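PDB 5CPG: (R)-specific enoyl-CoA hydratase from Pseudomonas aeruginosa, which catalyses the reversible, (R)-specific hydration of trans-2-enoyl-CoA thioesters to (R)-3-hydroxyacyl-CoA. Local coordinates for residues A9-E12 and V13-A17; I23-R26 and D27-F31; A45-A48 and A49-F53; R91-K94 and L95-L99. All coordinates share one frame; numbering follows the deposited sequence.

Contact 1. Residues A9-E12 and V13-A17; sequences AELE and VGQKA
Gln15 folds back over Glu12 and closes a type II beta turn twice, once with its backbone and once with its amide. The backbone closure is ordinary: Gln15 N donates to Glu12 O at 3.0 Å, and Gly14 in the third position takes the positive phi (91°) that jams a CB against the preceding carbonyl. The side chain adds the second closure. Its CB rests 3.1 Å from Glu12 O, the same oxygen that its backbone N engages. From there CG stands anti to the backbone N (chi1 -177°) and the chain runs out extended, bringing CD up to the N-H of Glu12, the first residue of the turn. At the tip, OE1 accepts from Glu12 N at 3.0 Å, the donor sitting almost on the extension of the amide C=O (C=O...N 163°). The same oxygen also lies 3.4 Å from Leu11 CA and 3.8 Å from Leu11 CD2, where the two side chains cross nearly at right angles. Water 1 lies 2.7 Å from Glu10 O and is placed to reach OE1 as well, a weaker link that competes with other acceptors. Around the turn, Leu11 is buried against Ile6, Leu75 and Ala137, and Lys108 takes up its carbonyl. Both Leu11 and Gln15 rest on Val105 of strand 98-109, the sheet neighbour of strand 16-22, which the turn leads into.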
# COMPACT_ATOMS: atom_id res chain seq x y z
N ALA A 9 -5.54 23.58 -12.45
CA ALA A 9 -6.32 24.36 -13.41
C ALA A 9 -6.66 23.55 -14.67
O ALA A 9 -7.71 23.75 -15.26
CB ALA A 9 -5.57 25.61 -13.79
N GLU A 10 -5.78 22.63 -15.05
CA GLU A 10 -6.02 21.82 -16.24
C GLU A 10 -6.88 20.60 -15.96
O GLU A 10 -7.50 20.05 -16.86
CB GLU A 10 -4.69 21.40 -16.87
CG GLU A 10 -3.76 22.57 -17.11
CD GLU A 10 -2.42 22.17 -17.72
OE1 GLU A 10 -2.32 21.06 -18.30
OE2 GLU A 10 -1.47 22.98 -17.61
N LEU A 11 -6.91 20.12 -14.73
CA LEU A 11 -7.77 18.98 -14.41
C LEU A 11 -9.24 19.31 -14.66
O LEU A 11 -9.65 20.42 -14.40
CB LEU A 11 -7.60 18.59 -12.94
CG LEU A 11 -6.26 17.96 -12.63
CD1 LEU A 11 -6.14 17.82 -11.11
CD2 LEU A 11 -6.22 16.62 -13.29
N GLU A 12 -10.01 18.33 -15.13
CA GLU A 12 -11.46 18.48 -15.27
C GLU A 12 -12.17 17.32 -14.66
O GLU A 12 -11.70 16.19 -14.76
CB GLU A 12 -11.87 18.57 -16.75
CG GLU A 12 -11.31 19.76 -17.43
CD GLU A 12 -11.73 19.83 -18.90
OE1 GLU A 12 -12.86 19.39 -19.22
OE2 GLU A 12 -10.90 20.32 -19.71
N VAL A 13 -13.33 17.58 -14.08
CA VAL A 13 -14.17 16.51 -13.59
C VAL A 13 -14.46 15.56 -14.75
O VAL A 13 -14.79 16.02 -15.84
CB VAL A 13 -15.48 17.05 -13.00
CG1 VAL A 13 -16.41 15.92 -12.68
CG2 VAL A 13 -15.19 17.91 -11.79
N GLY A 14 -14.36 14.25 -14.49
CA GLY A 14 -14.56 13.25 -15.53
C GLY A 14 -13.32 12.82 -16.30
O GLY A 14 -13.37 11.81 -17.01
N GLN A 15 -12.24 13.59 -16.20
CA GLN A 15 -10.95 13.23 -16.79
C GLN A 15 -10.45 11.91 -16.25
O GLN A 15 -10.47 11.70 -15.04
CB GLN A 15 -9.94 14.31 -16.50
CG GLN A 15 -8.61 14.09 -17.10
CD GLN A 15 -7.81 15.36 -17.09
OE1 GLN A 15 -8.24 16.37 -16.53
NE2 GLN A 15 -6.64 15.34 -17.73
N LYS A 16 -9.99 11.01 -17.12
CA LYS A 16 -9.56 9.68 -16.68
C LYS A 16 -8.11 9.39 -17.09
O LYS A 16 -7.55 10.05 -17.98
CB LYS A 16 -10.50 8.59 -17.24
CG LYS A 16 -11.94 8.66 -16.69
CD LYS A 16 -12.78 7.48 -17.17
CE LYS A 16 -14.17 7.46 -16.54
NZ LYS A 16 -14.94 6.21 -16.91
N ALA A 17 -7.50 8.42 -16.43
CA ALA A 17 -6.18 7.93 -16.85
C ALA A 17 -6.09 6.48 -16.41
O ALA A 17 -6.86 6.05 -15.55
CB ALA A 17 -5.07 8.74 -16.26
O HOH W 1 -7.20 18.01 -18.54

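Contact 2. Residues I23-R26 and D27-F31; sequences IAER and DLQLF
The carboxylate of Glu25 and the amide of Gln29 lie stacked, their planes only 9° apart, one helical turn from each other. Gln29 NE2 sits 3.8 Å from both Glu25 CD and Glu25 CG, so the amide covers one face of the acid without a polar bond between them; Glu25 OE2 instead forms a salt bridge with Arg56. The amide oxygen, Gln29 OE1, comes within 3.7 Å of Arg26 CA. A second carboxylate, that of Asp27, sits at the start of the helix. Its CG lies beside the backbone N (chi1 -59°), which turns OD2 back to Ala24, the N-cap residue. OD2 accepts from Ala24 N at 2.9 Å through its anti lone pair, and Ala24 CB packs 3.4 Å from the same oxygen. This is one half of a capping box, the N3 side chain holding the N-cap amide; alanine has no side-chain acceptor for the reciprocal half. A hydrophobic staple accompanies it: Ile23 CG2, just before the N-cap, touches Leu28 CD1 at 3.7 Å. Regular helical bonds follow: Gln29 N donates to Glu25 O at 3.0 Å, and Leu30 N to Arg26 O at 2.8 Å. Arg26 reaches out to the carbonyl of Ile152. Ile23 packs on Val93 and on Leu62 of helix 62-73, while strand 152-154 lies against Arg26, Gln29 and Leu30, and Pro150 and Val34 of the second subunit meet Gln29 and Leu30.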
# COMPACT_ATOMS: atom_id res chain seq x y z
N ILE A 23 0.94 -9.02 -12.59
CA ILE A 23 1.19 -9.60 -11.28
C ILE A 23 2.11 -10.82 -11.39
O ILE A 23 1.68 -11.96 -11.58
CB ILE A 23 -0.11 -10.02 -10.58
CG1 ILE A 23 -1.10 -8.84 -10.62
CG2 ILE A 23 0.18 -10.41 -9.14
CD1 ILE A 23 -0.56 -7.61 -9.99
N ALA A 24 3.40 -10.57 -11.25
CA ALA A 24 4.38 -11.62 -11.45
C ALA A 24 4.94 -12.02 -10.10
O ALA A 24 4.69 -11.40 -9.08
CB ALA A 24 5.50 -11.10 -12.38
N GLU A 25 5.72 -13.09 -10.10
CA GLU A 25 6.29 -13.59 -8.86
C GLU A 25 7.08 -12.49 -8.15
O GLU A 25 7.09 -12.36 -6.95
CB GLU A 25 7.21 -14.78 -9.17
CG GLU A 25 7.88 -15.32 -7.92
CD GLU A 25 8.79 -16.51 -8.15
OE1 GLU A 25 9.67 -16.39 -9.03
OE2 GLU A 25 8.64 -17.52 -7.42
N ARG A 26 7.77 -11.69 -8.94
CA ARG A 26 8.66 -10.70 -8.39
C ARG A 26 7.88 -9.61 -7.66
O ARG A 26 8.35 -9.08 -6.67
CB ARG A 26 9.46 -10.12 -9.55
CG ARG A 26 10.74 -9.53 -9.24
CD ARG A 26 11.47 -9.32 -10.54
NE ARG A 26 12.10 -8.02 -10.47
CZ ARG A 26 13.35 -7.83 -10.10
NH1 ARG A 26 14.13 -8.86 -9.81
NH2 ARG A 26 13.82 -6.60 -10.03
N ASP A 27 6.66 -9.34 -8.13
CA ASP A 27 5.79 -8.36 -7.45
C ASP A 27 5.37 -8.86 -6.08
O ASP A 27 5.37 -8.10 -5.10
CB ASP A 27 4.59 -8.07 -8.31
CG ASP A 27 5.01 -7.52 -9.65
OD1 ASP A 27 5.51 -6.40 -9.66
OD2 ASP A 27 4.91 -8.20 -10.67
N LEU A 28 5.07 -10.15 -6.00
CA LEU A 28 4.68 -10.76 -4.72
C LEU A 28 5.85 -10.69 -3.79
O LEU A 28 5.71 -10.36 -2.62
CB LEU A 28 4.20 -12.22 -4.93
CG LEU A 28 2.71 -12.47 -5.20
CD1 LEU A 28 2.13 -11.40 -6.11
CD2 LEU A 28 2.50 -13.89 -5.76
N GLN A 29 7.05 -11.01 -4.30
CA GLN A 29 8.23 -11.02 -3.44
C GLN A 29 8.62 -9.59 -3.00
O GLN A 29 8.94 -9.39 -1.84
CB GLN A 29 9.39 -11.66 -4.16
CG GLN A 29 9.17 -13.14 -4.38
CD GLN A 29 10.17 -13.71 -5.36
OE1 GLN A 29 10.61 -13.03 -6.28
NE2 GLN A 29 10.49 -14.98 -5.17
N LEU A 30 8.58 -8.62 -3.90
CA LEU A 30 8.91 -7.26 -3.53
C LEU A 30 7.91 -6.73 -2.49
O LEU A 30 8.30 -6.03 -1.55
CB LEU A 30 8.92 -6.32 -4.76
CG LEU A 30 10.08 -6.66 -5.69
CD1 LEU A 30 9.81 -6.00 -7.03
CD2 LEU A 30 11.44 -6.17 -5.10
N PHE A 31 6.62 -7.03 -2.66
CA PHE A 31 5.67 -6.43 -1.72
C PHE A 31 5.84 -7.03 -0.34
O PHE A 31 5.72 -6.32 0.68
CB PHE A 31 4.23 -6.58 -2.20
CG PHE A 31 3.28 -5.72 -1.44
CD1 PHE A 31 3.03 -4.41 -1.82
CD2 PHE A 31 2.67 -6.20 -0.30
CE1 PHE A 31 2.16 -3.60 -1.07
CE2 PHE A 31 1.80 -5.41 0.42
CZ PHE A 31 1.55 -4.11 0.03

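Contact 3. Residues A45-A48 and A49-F53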
# COMPACT_ATOMS: atom_id res chain seq x y z
N ALA A 45 5.19 -21.55 -3.21
CA ALA A 45 4.32 -22.18 -4.19
C ALA A 45 3.81 -23.54 -3.68
O ALA A 45 2.66 -23.90 -3.87
CB ALA A 45 5.07 -22.36 -5.53
N ALA A 46 4.69 -24.27 -3.00
CA ALA A 46 4.27 -25.54 -2.44
C ALA A 46 3.18 -25.36 -1.40
O ALA A 46 2.20 -26.13 -1.36
CB ALA A 46 5.46 -26.25 -1.83
N TYR A 47 3.33 -24.35 -0.55
CA TYR A 47 2.26 -24.04 0.39
C TYR A 47 0.98 -23.61 -0.33
O TYR A 47 -0.11 -24.04 0.02
CB TYR A 47 2.70 -22.93 1.37
CG TYR A 47 1.60 -22.58 2.33
CD1 TYR A 47 1.42 -23.32 3.51
CD2 TYR A 47 0.70 -21.55 2.07
CE1 TYR A 47 0.40 -23.01 4.39
CE2 TYR A 47 -0.33 -21.26 2.92
CZ TYR A 47 -0.48 -21.99 4.08
OH TYR A 47 -1.49 -21.68 4.94
N ALA A 48 1.10 -22.73 -1.32
CA ALA A 48 -0.11 -22.17 -1.90
C ALA A 48 -0.86 -23.29 -2.60
O ALA A 48 -2.07 -23.23 -2.71
CB ALA A 48 0.24 -21.03 -2.88
N ALA A 49 -0.14 -24.29 -3.07
CA ALA A 49 -0.76 -25.39 -3.81
C ALA A 49 -1.74 -26.16 -2.91
O ALA A 49 -2.68 -26.80 -3.41
CB ALA A 49 0.31 -26.33 -4.34
N THR A 50 -1.53 -26.07 -1.59
CA THR A 50 -2.39 -26.80 -0.62
C THR A 50 -3.63 -26.02 -0.22
O THR A 50 -4.50 -26.56 0.47
CB THR A 50 -1.61 -27.18 0.68
OG1 THR A 50 -1.39 -26.02 1.52
CG2 THR A 50 -0.29 -27.81 0.33
N THR A 51 -3.70 -24.77 -0.65
CA THR A 51 -4.82 -23.89 -0.33
C THR A 51 -5.91 -23.90 -1.36
O THR A 51 -5.74 -24.44 -2.46
CB THR A 51 -4.36 -22.42 -0.20
OG1 THR A 51 -4.10 -21.90 -1.52
CG2 THR A 51 -3.13 -22.30 0.67
N GLN A 52 -7.03 -23.27 -1.03
CA GLN A 52 -8.17 -23.19 -1.94
C GLN A 52 -7.84 -22.49 -3.24
O GLN A 52 -8.47 -22.77 -4.23
CB GLN A 52 -9.35 -22.47 -1.29
CG GLN A 52 -9.05 -21.04 -0.99
CD GLN A 52 -10.16 -20.38 -0.24
OE1 GLN A 52 -11.33 -20.67 -0.48
NE2 GLN A 52 -9.80 -19.49 0.68
N PHE A 53 -6.82 -21.62 -3.25
CA PHE A 53 -6.48 -20.90 -4.47
C PHE A 53 -5.60 -21.72 -5.43
O PHE A 53 -5.48 -21.37 -6.60
CB PHE A 53 -5.77 -19.57 -4.15
CG PHE A 53 -6.53 -18.69 -3.16
CD1 PHE A 53 -7.58 -17.90 -3.58
CD2 PHE A 53 -6.16 -18.67 -1.82
CE1 PHE A 53 -8.27 -17.09 -2.67
CE2 PHE A 53 -6.84 -17.86 -0.90
CZ PHE A 53 -7.90 -17.09 -1.34
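Beyond Ala45, whose carbonyl receives Ala49 N in a helical bond of 2.9 Å, the backbone changes to three-residue steps, Thr50 N bonding to Tyr47 O and Thr51 N to Ala48 O. The chain then passes into an ST turn built on Thr51. Two threonines repeat one device in succession: each doubles its backbone bond with a hydroxyl bond to the same carbonyl. Thr50 OG1 donates to Tyr47 O at 2.8 Å and Thr51 OG1 to Ala48 O at 2.7 Å, both in the carbonyl plane and on a lone pair. The backbone donors come from above those planes, 56° out for Thr50 N and 62° for Thr51 N, so each oxygen is gripped from two distinct directions. A chi1 of 74° in both residues puts OG1 between the backbone N and the carbonyl carbon, facing back down the helix. It also directs Thr50 CG2 to within 3.4 Å of Ala46 O. Both threonines approach the Tyr47 ring from the same side of its plane: Thr50 OG1 stands over that face, while Thr51 CG2 comes obliquely to CE2 at 3.7 Å, the side chains of Tyr47 and Thr51 crossing at about a right angle. Pro40 also packs on this tyrosine, and Asp44 OD1 accepts from its backbone N. The helix lies at the surface, in the region joining helix 25-35 to helix 62-73, and Arg56 packs against Ala45 and Ala48. Having donated to Ala48 O, Thr51 OG1 in turn accepts from Phe53 N at 3.2 Å, completing the ST turn.

Contact 4. Residues R91-K94 and L95-L99; sequences RPVK and LGDDL
In Asp97, chi1 of -75° places CG beside its own backbone N and turns the carboxylate toward Lys94, three residues back. There OD2 accepts from Lys94 N in a short, nearly straight bond of 2.7 Å (174° at the hydrogen). The donor does not lie in the plane of the acid but approaches from above it, 60° out. Backbone closure runs the other way, Asp97 N donating to Lys94 O at 3.0 Å, so the two residues hold each other by a reciprocal pair of bonds. Water 2 donates to OD2 and to Pro92 O, both at 2.8 Å, and ties the acid to the chain before the turn. The other oxygen, OD1, is taken by Gln123 NE2; with both oxygens engaged, the rotation of this buried carboxylate is fixed. Lys94 NZ stays 5.3 Å from Asp97 OD1, not in contact, though its charge may favour the ionised acid. On the apolar side, Val93 CG1 meets Leu99 CD1 tip to tip at 4.0 Å and also lies near OD2. Leu99 continues onto Ser63 and Leu66 of helix 62-73, the central helix of the hotdog fold. Gly96 takes the positive phi of the third position. The arrangement is a type II beta turn, Lys94 to Asp97, reinforced by its last side chain and leading into strand 98-109 of the hotdog sheet.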
# COMPACT_ATOMS: atom_id res chain seq x y z
N ARG A 91 -12.28 -8.41 -4.90
CA ARG A 91 -11.90 -9.73 -5.41
C ARG A 91 -10.42 -9.97 -5.17
O ARG A 91 -9.64 -9.05 -5.23
CB ARG A 91 -12.19 -9.84 -6.92
CG ARG A 91 -13.70 -9.83 -7.28
CD ARG A 91 -13.93 -9.80 -8.78
NE ARG A 91 -15.36 -9.94 -9.13
CZ ARG A 91 -16.22 -8.93 -9.16
NH1 ARG A 91 -15.82 -7.70 -8.86
NH2 ARG A 91 -17.50 -9.16 -9.49
N PRO A 92 -10.03 -11.23 -4.95
CA PRO A 92 -8.60 -11.52 -4.85
C PRO A 92 -7.87 -11.36 -6.19
O PRO A 92 -8.46 -11.40 -7.28
CB PRO A 92 -8.57 -12.98 -4.40
CG PRO A 92 -9.84 -13.53 -4.93
CD PRO A 92 -10.85 -12.45 -4.85
N VAL A 93 -6.57 -11.18 -6.08
CA VAL A 93 -5.71 -11.06 -7.25
C VAL A 93 -4.74 -12.23 -7.20
O VAL A 93 -4.12 -12.46 -6.15
CB VAL A 93 -4.95 -9.74 -7.23
CG1 VAL A 93 -3.98 -9.64 -8.45
CG2 VAL A 93 -5.95 -8.55 -7.21
N LYS A 94 -4.61 -12.95 -8.31
CA LYS A 94 -3.81 -14.17 -8.28
C LYS A 94 -2.54 -13.98 -9.07
O LYS A 94 -2.45 -13.07 -9.90
CB LYS A 94 -4.63 -15.35 -8.83
CG LYS A 94 -5.92 -15.60 -8.03
CD LYS A 94 -6.76 -16.72 -8.59
CE LYS A 94 -7.25 -16.41 -10.00
NZ LYS A 94 -8.46 -17.20 -10.38
N LEU A 95 -1.53 -14.79 -8.76
CA LEU A 95 -0.32 -14.83 -9.56
C LEU A 95 -0.68 -15.00 -11.02
O LEU A 95 -1.50 -15.86 -11.36
CB LEU A 95 0.57 -15.98 -9.10
CG LEU A 95 1.89 -16.16 -9.83
CD1 LEU A 95 2.78 -14.93 -9.63
CD2 LEU A 95 2.56 -17.43 -9.27
N GLY A 96 -0.12 -14.17 -11.89
CA GLY A 96 -0.48 -14.26 -13.30
C GLY A 96 -1.68 -13.45 -13.77
O GLY A 96 -2.06 -13.52 -14.94
N ASP A 97 -2.29 -12.69 -12.88
CA ASP A 97 -3.31 -11.73 -13.29
C ASP A 97 -2.65 -10.48 -13.85
O ASP A 97 -1.45 -10.30 -13.64
CB ASP A 97 -4.21 -11.35 -12.09
CG ASP A 97 -5.18 -12.45 -11.72
OD1 ASP A 97 -5.31 -13.43 -12.47
OD2 ASP A 97 -5.85 -12.35 -10.67
N ASP A 98 -3.40 -9.62 -14.56
CA ASP A 98 -2.88 -8.32 -14.99
C ASP A 98 -3.86 -7.29 -14.49
O ASP A 98 -5.05 -7.48 -14.67
CB ASP A 98 -2.77 -8.20 -16.51
CG ASP A 98 -1.60 -8.96 -17.08
OD1 ASP A 98 -0.45 -8.45 -16.97
OD2 ASP A 98 -1.83 -10.03 -17.68
N LEU A 99 -3.37 -6.23 -13.89
CA LEU A 99 -4.30 -5.25 -13.32
C LEU A 99 -4.25 -3.95 -14.09
O LEU A 99 -3.21 -3.52 -14.56
CB LEU A 99 -3.97 -4.99 -11.84
CG LEU A 99 -4.00 -6.21 -10.96
CD1 LEU A 99 -3.70 -5.78 -9.51
CD2 LEU A 99 -5.35 -6.90 -11.05
O HOH W 2 -8.05 -10.79 -9.95

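How the contacts relate
Contacts 1 and 4 apply the same principle to two neighbouring strands of one sheet: a type II turn with glycine third, whose fourth side chain takes the first residue's N-H. An amide does this in contact 1, a carboxylate in contact 4, their centres about 28 Å apart. Contacts 1 and 3 lie at the surface, while contacts 2 and 4 are partly buried and touch directly, with probable hydrogen bonds from Gly96 N to Ile23 O and Ile23 N to Asp97 O, so the start of one helix and the turn are joined. Contact 2 uses a carboxylate to cap the start of a helix, whereas contact 3, about 16 Å away between centres, uses threonine hydroxyls on leaving one.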